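Local coordinates for bacteriocin (Pseudomonas syringae pv. tomato, PDB 4FZL), which degrades the peptidoglycan precursor lipid II, probably as a calcium-binding phosphatase of the colicin M family that kills competing bacteria, at residues V41-R52 against A62-I70. Numbering follows the deposited sequence.
Sequences VALKTFAAADQR and AYNEIATDI
Ala49 and Tyr63 bring segments 41-52 and 62-70, from helices 37-54 and 59-70, closest, CA to CA 5.0 Å; the axes come within 8.8 Å, and their N-to-C directions differ by 130°. No hydrogen bond joins the two segments. Ile66 is a knob in a hole formed by Thr45, Ala48, Ala49 and Arg52. Its CD1 lies 3.6 Å from Ala48 CB, and the small alanines let it approach the backbone of Ala49. Its CG2 meets the methyl of Thr45. With chi1 at -59°, Thr45 CG2 is anti to the backbone N and also touches the Tyr63 ring, 3.7 Å from CD1. Thr45 OG1 turns back to Val41 O at 2.8 Å, a bond inside its own helix. Ile70 CD1 packs against Thr45 OG1 at 3.5 Å and meets Val41 CG1 tip to tip. Arg52, extended from CG to NE, slides past Ile66 in the opposite direction; Ile66 CG1 lies over one guanidinium face, off centre. Arg52 CB is 3.7 Å from Ala62 CB. Tyr63 CE1 lies at the edge of the Phe46 ring. The pair belongs to the helical part of the chain, away from the calcium site. Helix 5-12 packs on both helices through Leu10, whose carbonyl binds Tyr63 OH, while helix 96-106 covers Leu43 and Ala47.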
loop_
_atom_site.group_PDB
_atom_site.type_symbol
_atom_site.label_atom_id
_atom_site.label_comp_id
_atom_site.label_asym_id
_atom_site.label_seq_id
_atom_site.Cartn_x
_atom_site.Cartn_y
_atom_site.Cartn_z
ATOM N N VAL A 41 -5.549 -19.098 -1.330
ATOM C CA VAL A 41 -6.702 -18.586 -2.118
ATOM C C VAL A 41 -7.285 -17.273 -1.449
ATOM O O VAL A 41 -7.589 -16.295 -2.161
ATOM C CB VAL A 41 -7.833 -19.629 -2.295
ATOM C CG1 VAL A 41 -9.107 -19.012 -2.932
ATOM C CG2 VAL A 41 -7.301 -20.776 -3.143
ATOM N N ALA A 42 -7.378 -17.239 -0.109
ATOM C CA ALA A 42 -7.740 -16.009 0.594
ATOM C C ALA A 42 -6.792 -14.861 0.225
ATOM O O ALA A 42 -7.222 -13.776 -0.152
ATOM C CB ALA A 42 -7.881 -16.213 2.130
ATOM N N LEU A 43 -5.474 -15.113 0.275
ATOM C CA LEU A 43 -4.518 -14.053 0.060
ATOM C C LEU A 43 -4.642 -13.495 -1.370
ATOM O O LEU A 43 -4.626 -12.281 -1.601
ATOM C CB LEU A 43 -3.109 -14.584 0.340
ATOM C CG LEU A 43 -2.012 -13.536 0.189
ATOM C CD1 LEU A 43 -2.208 -12.299 1.061
ATOM C CD2 LEU A 43 -0.655 -14.164 0.532
ATOM N N LYS A 44 -4.772 -14.404 -2.353
ATOM C CA LYS A 44 -5.004 -13.974 -3.698
ATOM C C LYS A 44 -6.319 -13.212 -3.945
ATOM O O LYS A 44 -6.384 -12.293 -4.756
ATOM C CB LYS A 44 -4.792 -15.148 -4.682
ATOM C CG LYS A 44 -3.358 -15.609 -4.874
ATOM C CD LYS A 44 -3.098 -16.648 -5.971
ATOM C CE LYS A 44 -3.424 -18.002 -5.501
ATOM N NZ LYS A 44 -3.135 -18.976 -6.627
ATOM N N THR A 45 -7.345 -13.599 -3.193
ATOM C CA THR A 45 -8.617 -12.903 -3.257
ATOM C C THR A 45 -8.436 -11.484 -2.683
ATOM O O THR A 45 -9.027 -10.533 -3.220
ATOM C CB THR A 45 -9.726 -13.690 -2.525
ATOM O OG1 THR A 45 -9.841 -14.973 -3.138
ATOM C CG2 THR A 45 -11.125 -12.914 -2.456
ATOM N N PHE A 46 -7.700 -11.374 -1.540
ATOM C CA PHE A 46 -7.455 -10.039 -1.000
ATOM C C PHE A 46 -6.778 -9.157 -2.071
ATOM O O PHE A 46 -7.093 -7.952 -2.181
ATOM C CB PHE A 46 -6.572 -10.047 0.246
ATOM C CG PHE A 46 -7.052 -10.859 1.410
ATOM C CD1 PHE A 46 -8.390 -11.204 1.608
ATOM C CD2 PHE A 46 -6.137 -11.307 2.320
ATOM C CE1 PHE A 46 -8.752 -11.993 2.645
ATOM C CE2 PHE A 46 -6.514 -12.050 3.436
ATOM C CZ PHE A 46 -7.846 -12.402 3.576
ATOM N N ALA A 47 -5.763 -9.730 -2.744
ATOM C CA ALA A 47 -5.103 -8.900 -3.718
ATOM C C ALA A 47 -6.015 -8.489 -4.864
ATOM O O ALA A 47 -5.949 -7.367 -5.359
ATOM C CB ALA A 47 -3.966 -9.703 -4.258
ATOM N N ALA A 48 -6.843 -9.443 -5.314
ATOM C CA ALA A 48 -7.806 -9.124 -6.359
ATOM C C ALA A 48 -8.832 -8.050 -5.916
ATOM O O ALA A 48 -9.251 -7.192 -6.742
ATOM C CB ALA A 48 -8.509 -10.404 -6.828
ATOM N N ALA A 49 -9.297 -8.186 -4.662
ATOM C CA ALA A 49 -10.305 -7.278 -4.183
ATOM C C ALA A 49 -9.684 -5.858 -4.049
ATOM O O ALA A 49 -10.295 -4.845 -4.362
ATOM C CB ALA A 49 -10.843 -7.790 -2.837
ATOM N N ASP A 50 -8.450 -5.800 -3.550
ATOM C CA ASP A 50 -7.760 -4.526 -3.473
ATOM C C ASP A 50 -7.590 -3.902 -4.848
ATOM O O ASP A 50 -7.739 -2.701 -5.002
ATOM C CB ASP A 50 -6.364 -4.699 -2.876
ATOM C CG ASP A 50 -5.639 -3.407 -2.648
ATOM O OD1 ASP A 50 -5.991 -2.679 -1.686
ATOM O OD2 ASP A 50 -4.721 -3.103 -3.372
ATOM N N GLN A 51 -7.182 -4.701 -5.826
ATOM C CA GLN A 51 -7.095 -4.216 -7.180
ATOM C C GLN A 51 -8.434 -3.580 -7.667
ATOM O O GLN A 51 -8.466 -2.521 -8.291
ATOM C CB GLN A 51 -6.601 -5.367 -8.096
ATOM C CG GLN A 51 -6.397 -5.073 -9.574
ATOM C CD GLN A 51 -5.193 -4.286 -9.858
ATOM O OE1 GLN A 51 -4.203 -4.466 -9.197
ATOM N NE2 GLN A 51 -5.248 -3.420 -10.850
ATOM N N ARG A 52 -9.531 -4.288 -7.420
ATOM C CA ARG A 52 -10.793 -3.755 -7.778
ATOM C C ARG A 52 -11.177 -2.457 -6.993
ATOM O O ARG A 52 -11.776 -1.552 -7.594
ATOM C CB ARG A 52 -11.959 -4.754 -7.633
ATOM C CG ARG A 52 -11.866 -5.945 -8.576
ATOM C CD ARG A 52 -13.179 -6.683 -8.530
ATOM N NE ARG A 52 -13.162 -7.908 -9.322
ATOM C CZ ARG A 52 -14.259 -8.603 -9.644
ATOM N NH1 ARG A 52 -15.462 -8.206 -9.229
ATOM N NH2 ARG A 52 -14.152 -9.711 -10.350
ATOM N N ALA A 62 -16.562 -6.323 -3.989
ATOM C CA ALA A 62 -15.459 -6.863 -4.877
ATOM C C ALA A 62 -15.060 -8.268 -4.307
ATOM O O ALA A 62 -15.049 -9.286 -5.025
ATOM C CB ALA A 62 -14.245 -5.955 -4.929
ATOM N N TYR A 63 -14.774 -8.295 -3.003
ATOM C CA TYR A 63 -14.425 -9.520 -2.318
ATOM C C TYR A 63 -15.485 -10.614 -2.547
ATOM O O TYR A 63 -15.164 -11.753 -2.952
ATOM C CB TYR A 63 -14.250 -9.252 -0.821
ATOM C CG TYR A 63 -13.998 -10.532 -0.015
ATOM C CD1 TYR A 63 -12.702 -10.937 0.203
ATOM C CD2 TYR A 63 -15.058 -11.271 0.465
ATOM C CE1 TYR A 63 -12.412 -12.088 0.962
ATOM C CE2 TYR A 63 -14.804 -12.412 1.151
ATOM C CZ TYR A 63 -13.515 -12.866 1.407
ATOM O OH TYR A 63 -13.280 -14.051 2.159
ATOM N N ASN A 64 -16.740 -10.226 -2.266
ATOM C CA ASN A 64 -17.848 -11.175 -2.419
ATOM C C ASN A 64 -17.961 -11.664 -3.899
ATOM O O ASN A 64 -18.153 -12.901 -4.161
ATOM C CB ASN A 64 -19.191 -10.593 -2.006
ATOM C CG ASN A 64 -19.339 -10.381 -0.508
ATOM O OD1 ASN A 64 -18.673 -10.990 0.301
ATOM N ND2 ASN A 64 -20.267 -9.483 -0.139
ATOM N N GLU A 65 -17.824 -10.727 -4.852
ATOM C CA GLU A 65 -17.910 -11.115 -6.254
ATOM C C GLU A 65 -16.789 -12.022 -6.713
ATOM O O GLU A 65 -17.049 -12.930 -7.532
ATOM C CB GLU A 65 -18.029 -9.904 -7.166
ATOM C CG GLU A 65 -19.399 -9.243 -6.980
ATOM C CD GLU A 65 -20.575 -10.176 -7.452
ATOM O OE1 GLU A 65 -20.546 -10.699 -8.585
ATOM O OE2 GLU A 65 -21.540 -10.390 -6.704
ATOM N N ILE A 66 -15.557 -11.785 -6.240
ATOM C CA ILE A 66 -14.444 -12.679 -6.562
ATOM C C ILE A 66 -14.693 -14.067 -5.923
ATOM O O ILE A 66 -14.519 -15.119 -6.562
ATOM C CB ILE A 66 -13.180 -12.062 -5.984
ATOM C CG1 ILE A 66 -12.806 -10.824 -6.775
ATOM C CG2 ILE A 66 -12.041 -13.041 -6.105
ATOM C CD1 ILE A 66 -11.927 -9.853 -5.996
ATOM N N ALA A 67 -15.157 -14.087 -4.679
ATOM C CA ALA A 67 -15.414 -15.394 -4.017
ATOM C C ALA A 67 -16.503 -16.132 -4.768
ATOM O O ALA A 67 -16.429 -17.349 -4.944
ATOM C CB ALA A 67 -15.805 -15.204 -2.568
ATOM N N THR A 68 -17.523 -15.399 -5.185
ATOM C CA THR A 68 -18.614 -15.983 -5.928
ATOM C C THR A 68 -18.130 -16.574 -7.263
ATOM O O THR A 68 -18.533 -17.694 -7.692
ATOM C CB THR A 68 -19.799 -14.995 -6.084
ATOM O OG1 THR A 68 -20.235 -14.590 -4.799
ATOM C CG2 THR A 68 -20.933 -15.615 -6.914
ATOM N N ASP A 69 -17.237 -15.857 -7.916
ATOM C CA ASP A 69 -16.690 -16.362 -9.168
ATOM C C ASP A 69 -15.832 -17.601 -8.989
ATOM O O ASP A 69 -15.908 -18.576 -9.784
ATOM C CB ASP A 69 -15.997 -15.245 -9.924
ATOM C CG ASP A 69 -15.841 -15.591 -11.403
ATOM O OD1 ASP A 69 -16.878 -15.876 -12.074
ATOM O OD2 ASP A 69 -14.693 -15.606 -11.870
ATOM N N ILE A 70 -15.026 -17.605 -7.919
ATOM C CA ILE A 70 -14.233 -18.811 -7.584
ATOM C C ILE A 70 -15.224 -19.997 -7.400
ATOM O O ILE A 70 -14.946 -21.131 -7.789
ATOM C CB ILE A 70 -13.363 -18.577 -6.330
ATOM C CG1 ILE A 70 -12.209 -17.576 -6.627
ATOM C CG2 ILE A 70 -12.704 -19.895 -5.830
ATOM C CD1 ILE A 70 -11.480 -17.088 -5.374
#